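Local coordinates for blood group a-and b-cleaving endo-beta-galactosidase (Streptococcus pneumoniae, PDB 2YGL), which is a family 98 glycoside hydrolase that cleaves blood group A and B antigens, and whose two CBM51 modules in this crystal probably bind carbohydrate, at residues A32-T35 against T36-G40; G125-Y128 against N129-A132; E320-K323 against D324-T327. All coordinates share one frame; numbering follows the deposited sequence.

Interaction 1: residues A32-T35 against T36-G40; sequences APFT and TGNKG
Asn38 reaches back one helical turn and lays its amide nitrogen over the ring of Phe34. ND2 sits 3.3 Å above the ring plane, over the centre, so all six ring carbons lie at similar distances from it. The amide and ring planes are 55° apart, so this is not a parallel stack. Phe34 reaches this place because its CG stands anti to the backbone N (chi1 -178°). Thr35 OG1 lies at the edge of the same ring, in its plane, and its hydrogen bond goes to Glu160. His19 meets the Phe34 ring as well. Asn38 ND2 also donates to Phe34 O at 2.7 Å. That oxygen takes the backbone N of Asn38 too, at 3.0 Å. The two donors come from opposite faces of the carbonyl plane, and ND2 comes in from above that plane. A further bond from ND2 to Thr27 O ties the amide to the chain before the helix. This is the tightly packed side of the short helix 34-39 of the first CBM51 module. Pro33 occupies the N-cap position, and its O accepts from Gly37 N at 2.9 Å. Thr36 OG1 leans on the Pro33 ring, 3.3 Å from Pro33 CB. Ala32 CB rests 3.9 Å from Gly37 CA, where the lack of a side chain lets the two segments come close. At the C-terminal end Gly40 turns the chain with positive phi and closes a Schellman motif. The side toward Lys39 is looser. Lys39 runs out extended beside Thr35, pointing the same way, and Lys39 CE comes only within 4.0 Å of Thr35 CG2. Lys39 is exposed to solvent, and its backbone N bonds to Thr35 O.

Interaction 2: residues G125-Y128 against N129-A132; sequences GFRY and NTQA
The ring of Tyr128 carries Asn129 on one face. Asn129 CB lies 3.6 Å from the centroid of the Tyr128 ring, nearly straight above it, which makes a CH-pi contact. The Asn129 amide continues the overlap toward Tyr128 CE1 and CZ, with its plane only 13° from that of the ring. Both side chains fold back between their own backbone N and carbonyl carbon. This brings the two neighbours into a stack. Both residues are exposed. The second ring, Phe126, is buried and is used differently. Gln131 O lies at its edge, near the ring plane, 4.1 Å from Phe126 CE2. The methyl CG2 of Thr130 meets Phe126 CD2 obliquely at 3.6 Å. Right after Phe126 the chain makes a type I beta turn from Arg127 to Thr130, with Tyr128 and Asn129 at its corners. The turn lies in the loop that joins strands 113-117 and 133-138 of the first CBM51 module. Thr130 N closes the turn onto Arg127 O at 3.1 Å. The hydroxyl of Thr130 adds a short, nearly straight bond. Its OG1 accepts from Arg127 N at 2.6 Å, with an N-H...O angle of 165°. Thr130 is thus held by its backbone and its side chain to the same residue, with its methyl left to pack on Phe126. A water donates to both Arg127 O and Thr130 O, each at 2.8 Å, and bridges the ends of the turn. The Arg127 side chain leads away from the turn. Its NH1 donates to Glu124 O, with a weak bond to Phe126 O as well. Arg127 also touches Val102, a calcium ligand, and its side chain is about 8 Å from the bound calcium ion.

Interaction 3: residues E320-K323 against D324-T327; sequences EIPK and DTQT
Lys323 NZ and Asp324 OD2 form a salt bridge at 2.8 Å. The ammonium nitrogen meets the syn side of OD2, 34° out of the carboxylate plane. The two side chains lie side by side and point the same way. Lys323 leaves the backbone with CG opposite its N (chi1 -176°) and runs extended until a bend at chi4 (-74°) turns NZ in to the carboxylate. Both residues are exposed, so the pair lies on the solvent side of the turn. Further in, Thr325 OG1 donates to Pro322 O at 2.6 Å. Thr325 N adds a weak bond to the same Pro322 O at 3.3 Å. The short hydroxyl bond thus supplements a weak backbone closure. Pro322 to Thr325 form a type II beta turn, with Asp324 at positive phi. It links strand 315-320 to strand 327-334, one from each of the two beta sheets of the second CBM51 module. Thr325 is buried, and its side chain meets that of Ile321 at about a right angle. Ile321 CG2 lies 3.4 Å from Thr325 OG1 and 3.7 Å from Thr325 CB. The Pro322 ring crosses the Thr325 side chain at a slant, with Pro322 CD 3.6 Å from Thr325 OG1. Beyond the turn, Ile321 packs on Val262 and Phe265, while Pro322 and Thr325 both touch Ala292.

Overall arrangement
The three contacts follow one another along the chain. Interactions 1 and 2 belong to the first CBM51 module. Their centres are 20 Å apart, their nearest atoms are about 12 Å apart, and they do not touch. Interaction 1 spans the short helix 34-39 and both its ends, while interaction 2 is a turn in the loop between strands 113-117 and 133-138, which belong to different sheets. Interaction 3 joins strands 315-320 and 327-334 of the second module, with its centre 55 Å from that of interaction 1 and 51 Å from that of interaction 2. The calcium ion lies nearer interaction 2 than interaction 1. Each module has its own six- and five-stranded sheets, consistent with two tandem beta-sandwich modules.

Interaction 1: residues A32-T35 against T36-G40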
loop_
_atom_site.group_PDB
_atom_site.type_symbol
_atom_site.label_atom_id
_atom_site.label_comp_id
_atom_site.label_asym_id
_atom_site.label_seq_id
_atom_site.Cartn_x
_atom_site.Cartn_y
_atom_site.Cartn_z
ATOM N N ALA A 32 14.852 25.812 -0.224
ATOM C CA ALA A 32 15.509 27.070 0.120
ATOM C C ALA A 32 14.617 27.896 1.046
ATOM O O ALA A 32 13.390 27.756 1.010
ATOM C CB ALA A 32 15.837 27.866 -1.148
ATOM N N PRO A 33 15.229 28.756 1.890
ATOM C CA PRO A 33 14.454 29.750 2.637
ATOM C C PRO A 33 13.756 30.696 1.661
ATOM O O PRO A 33 14.225 30.857 0.529
ATOM C CB PRO A 33 15.523 30.510 3.429
ATOM C CG PRO A 33 16.690 29.580 3.498
ATOM C CD PRO A 33 16.666 28.818 2.217
ATOM N N PHE A 34 12.654 31.312 2.086
ATOM C CA PHE A 34 11.846 32.134 1.179
ATOM C C PHE A 34 12.603 33.311 0.566
ATOM O O PHE A 34 12.664 33.433 -0.654
ATOM C CB PHE A 34 10.564 32.630 1.858
ATOM C CG PHE A 34 9.669 33.441 0.953
ATOM C CD1 PHE A 34 9.864 34.815 0.800
ATOM C CD2 PHE A 34 8.631 32.833 0.253
ATOM C CE1 PHE A 34 9.036 35.569 -0.031
ATOM C CE2 PHE A 34 7.797 33.577 -0.584
ATOM C CZ PHE A 34 7.999 34.946 -0.726
ATOM N N THR A 35 13.162 34.175 1.413
ATOM C CA THR A 35 13.770 35.423 0.948
ATOM C C THR A 35 15.087 35.217 0.191
ATOM O O THR A 35 15.256 35.762 -0.901
ATOM C CB THR A 35 13.919 36.454 2.092
ATOM O OG1 THR A 35 12.618 36.799 2.576
ATOM C CG2 THR A 35 14.612 37.729 1.610
ATOM N N THR A 36 15.999 34.425 0.758
ATOM C CA THR A 36 17.271 34.115 0.091
ATOM C C THR A 36 17.049 33.322 -1.194
ATOM O O THR A 36 17.719 33.560 -2.199
ATOM C CB THR A 36 18.241 33.315 0.996
ATOM O OG1 THR A 36 17.636 32.073 1.374
ATOM C CG2 THR A 36 18.615 34.105 2.244
ATOM N N GLY A 37 16.110 32.376 -1.148
ATOM C CA GLY A 37 15.762 31.560 -2.310
ATOM C C GLY A 37 15.204 32.385 -3.454
ATOM O O GLY A 37 15.546 32.151 -4.614
ATOM N N ASN A 38 14.338 33.347 -3.128
ATOM C CA ASN A 38 13.784 34.264 -4.130
ATOM C C ASN A 38 14.836 35.181 -4.762
ATOM O O ASN A 38 14.687 35.599 -5.909
ATOM C CB ASN A 38 12.630 35.087 -3.546
ATOM C CG ASN A 38 11.287 34.387 -3.682
ATOM O OD1 ASN A 38 10.727 34.302 -4.777
ATOM N ND2 ASN A 38 10.763 33.888 -2.568
ATOM N N LYS A 39 15.894 35.480 -4.008
ATOM C CA LYS A 39 17.020 36.281 -4.501
ATOM C C LYS A 39 17.946 35.476 -5.412
ATOM O O LYS A 39 18.782 36.046 -6.111
ATOM C CB LYS A 39 17.828 36.864 -3.335
ATOM C CG LYS A 39 17.127 37.963 -2.565
ATOM C CD LYS A 39 17.971 38.437 -1.394
ATOM C CE LYS A 39 17.321 39.623 -0.697
ATOM N NZ LYS A 39 18.108 40.069 0.496
ATOM N N GLY A 40 17.800 34.153 -5.395
ATOM C CA GLY A 40 18.631 33.272 -6.210
ATOM C C GLY A 40 19.833 32.714 -5.466
ATOM O O GLY A 40 20.642 31.980 -6.042
#

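Interaction 2: residues G125-Y128 against N129-A132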
loop_
_atom_site.group_PDB
_atom_site.type_symbol
_atom_site.label_atom_id
_atom_site.label_comp_id
_atom_site.label_asym_id
_atom_site.label_seq_id
_atom_site.Cartn_x
_atom_site.Cartn_y
_atom_site.Cartn_z
ATOM N N GLY A 125 4.742 30.896 20.609
ATOM C CA GLY A 125 5.124 30.755 19.205
ATOM C C GLY A 125 6.610 30.560 18.976
ATOM O O GLY A 125 7.306 29.989 19.817
ATOM N N PHE A 126 7.093 31.029 17.827
ATOM C CA PHE A 126 8.507 30.907 17.470
ATOM C C PHE A 126 9.193 32.261 17.379
ATOM O O PHE A 126 8.632 33.220 16.848
ATOM C CB PHE A 126 8.684 30.146 16.150
ATOM C CG PHE A 126 8.326 28.686 16.233
ATOM C CD1 PHE A 126 7.015 28.264 16.018
ATOM C CD2 PHE A 126 9.298 27.733 16.524
ATOM C CE1 PHE A 126 6.680 26.915 16.097
ATOM C CE2 PHE A 126 8.973 26.380 16.604
ATOM C CZ PHE A 126 7.665 25.969 16.389
ATOM N N ARG A 127 10.410 32.315 17.913
ATOM C CA ARG A 127 11.303 33.460 17.765
ATOM C C ARG A 127 12.531 33.017 16.972
ATOM O O ARG A 127 12.661 31.838 16.633
ATOM C CB ARG A 127 11.725 34.001 19.137
ATOM C CG ARG A 127 10.577 34.398 20.063
ATOM C CD ARG A 127 9.855 35.651 19.582
ATOM N NE ARG A 127 8.811 36.076 20.520
ATOM C CZ ARG A 127 7.561 35.618 20.525
ATOM N NH1 ARG A 127 7.163 34.706 19.638
ATOM N NH2 ARG A 127 6.701 36.075 21.423
ATOM N N TYR A 128 13.430 33.960 16.691
ATOM C CA TYR A 128 14.612 33.701 15.868
ATOM C C TYR A 128 15.490 32.584 16.438
ATOM O O TYR A 128 16.132 31.853 15.687
ATOM C CB TYR A 128 15.441 34.983 15.704
ATOM C CG TYR A 128 16.415 35.221 16.835
ATOM C CD1 TYR A 128 15.987 35.771 18.044
ATOM C CD2 TYR A 128 17.761 34.867 16.707
ATOM C CE1 TYR A 128 16.874 35.976 19.092
ATOM C CE2 TYR A 128 18.656 35.066 17.752
ATOM C CZ TYR A 128 18.204 35.622 18.939
ATOM O OH TYR A 128 19.079 35.820 19.977
ATOM N N ASN A 129 15.514 32.467 17.765
ATOM C CA ASN A 129 16.346 31.480 18.447
ATOM C C ASN A 129 15.557 30.322 19.067
ATOM O O ASN A 129 16.098 29.562 19.876
ATOM C CB ASN A 129 17.230 32.160 19.507
ATOM C CG ASN A 129 16.425 32.762 20.649
ATOM O OD1 ASN A 129 15.290 33.206 20.463
ATOM N ND2 ASN A 129 17.019 32.790 21.841
ATOM N N THR A 130 14.284 30.190 18.693
ATOM C CA THR A 130 13.485 29.046 19.130
ATOM C C THR A 130 13.950 27.800 18.387
ATOM O O THR A 130 13.984 27.778 17.150
ATOM C CB THR A 130 11.976 29.253 18.899
ATOM O OG1 THR A 130 11.575 30.506 19.455
ATOM C CG2 THR A 130 11.173 28.137 19.561
ATOM N N GLN A 131 14.319 26.774 19.149
ATOM C CA GLN A 131 14.800 25.520 18.582
ATOM C C GLN A 131 13.687 24.801 17.817
ATOM O O GLN A 131 12.506 24.960 18.132
ATOM C CB GLN A 131 15.392 24.625 19.675
ATOM C CG GLN A 131 16.657 25.198 20.319
ATOM C CD GLN A 131 17.266 24.286 21.368
ATOM O OE1 GLN A 131 16.629 23.337 21.837
ATOM N NE2 GLN A 131 18.511 24.566 21.739
ATOM N N ALA A 132 14.079 24.030 16.806
ATOM C CA ALA A 132 13.135 23.380 15.894
ATOM C C ALA A 132 12.227 22.365 16.585
ATOM O O ALA A 132 12.651 21.675 17.510
ATOM C CB ALA A 132 13.886 22.718 14.752
HETATM O O HOH W 1 12.467 29.349 15.368
#

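Interaction 3: residues E320-K323 against D324-T327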
loop_
_atom_site.group_PDB
_atom_site.type_symbol
_atom_site.label_atom_id
_atom_site.label_comp_id
_atom_site.label_asym_id
_atom_site.label_seq_id
_atom_site.Cartn_x
_atom_site.Cartn_y
_atom_site.Cartn_z
ATOM N N GLU A 320 -3.324 -13.716 4.860
ATOM C CA GLU A 320 -2.067 -13.681 5.602
ATOM C C GLU A 320 -1.736 -15.060 6.153
ATOM O O GLU A 320 -2.609 -15.751 6.678
ATOM C CB GLU A 320 -2.142 -12.681 6.761
ATOM C CG GLU A 320 -2.087 -11.216 6.350
ATOM C CD GLU A 320 -2.059 -10.262 7.540
ATOM O OE1 GLU A 320 -2.372 -10.686 8.677
ATOM O OE2 GLU A 320 -1.721 -9.075 7.338
ATOM N N ILE A 321 -0.474 -15.454 6.025
ATOM C CA ILE A 321 0.013 -16.691 6.626
ATOM C C ILE A 321 0.629 -16.342 7.979
ATOM O O ILE A 321 1.518 -15.488 8.047
ATOM C CB ILE A 321 1.066 -17.400 5.725
ATOM C CG1 ILE A 321 0.546 -17.591 4.287
ATOM C CG2 ILE A 321 1.521 -18.721 6.346
ATOM C CD1 ILE A 321 -0.770 -18.352 4.156
ATOM N N PRO A 322 0.156 -16.988 9.063
ATOM C CA PRO A 322 0.680 -16.674 10.393
ATOM C C PRO A 322 2.176 -16.953 10.504
ATOM O O PRO A 322 2.676 -17.918 9.919
ATOM C CB PRO A 322 -0.103 -17.619 11.313
ATOM C CG PRO A 322 -1.343 -17.946 10.556
ATOM C CD PRO A 322 -0.906 -18.009 9.127
ATOM N N LYS A 323 2.876 -16.095 11.244
ATOM C CA LYS A 323 4.299 -16.269 11.530
ATOM C C LYS A 323 4.580 -17.681 12.047
ATOM O O LYS A 323 3.784 -18.238 12.809
ATOM C CB LYS A 323 4.751 -15.214 12.551
ATOM C CG LYS A 323 6.242 -15.207 12.878
ATOM C CD LYS A 323 6.559 -14.130 13.911
ATOM C CE LYS A 323 7.923 -14.337 14.559
ATOM N NZ LYS A 323 7.933 -15.461 15.537
ATOM N N ASP A 324 5.700 -18.250 11.599
ATOM C CA ASP A 324 6.180 -19.582 12.011
ATOM C C ASP A 324 5.339 -20.778 11.523
ATOM O O ASP A 324 5.382 -21.856 12.122
ATOM C CB ASP A 324 6.396 -19.653 13.534
ATOM C CG ASP A 324 7.454 -18.673 14.029
ATOM O OD1 ASP A 324 8.434 -18.405 13.300
ATOM O OD2 ASP A 324 7.303 -18.170 15.161
ATOM N N THR A 325 4.596 -20.591 10.432
ATOM C CA THR A 325 3.796 -21.676 9.842
ATOM C C THR A 325 4.709 -22.757 9.258
ATOM O O THR A 325 5.665 -22.453 8.540
ATOM C CB THR A 325 2.814 -21.147 8.759
ATOM O OG1 THR A 325 1.849 -20.278 9.364
ATOM C CG2 THR A 325 2.076 -22.290 8.066
ATOM N N GLN A 326 4.405 -24.013 9.579
ATOM C CA GLN A 326 5.199 -25.156 9.126
ATOM C C GLN A 326 4.621 -25.785 7.862
ATOM O O GLN A 326 5.363 -26.195 6.962
ATOM C CB GLN A 326 5.299 -26.223 10.229
ATOM C CG GLN A 326 5.892 -25.723 11.551
ATOM C CD GLN A 326 7.274 -25.115 11.379
ATOM O OE1 GLN A 326 7.438 -23.897 11.431
ATOM N NE2 GLN A 326 8.269 -25.960 11.155
ATOM N N THR A 327 3.292 -25.855 7.812
ATOM C CA THR A 327 2.576 -26.574 6.770
ATOM C C THR A 327 1.408 -25.746 6.238
ATOM O O THR A 327 0.631 -25.179 7.012
ATOM C CB THR A 327 2.058 -27.931 7.306
ATOM O OG1 THR A 327 3.164 -28.712 7.773
ATOM C CG2 THR A 327 1.315 -28.714 6.229
#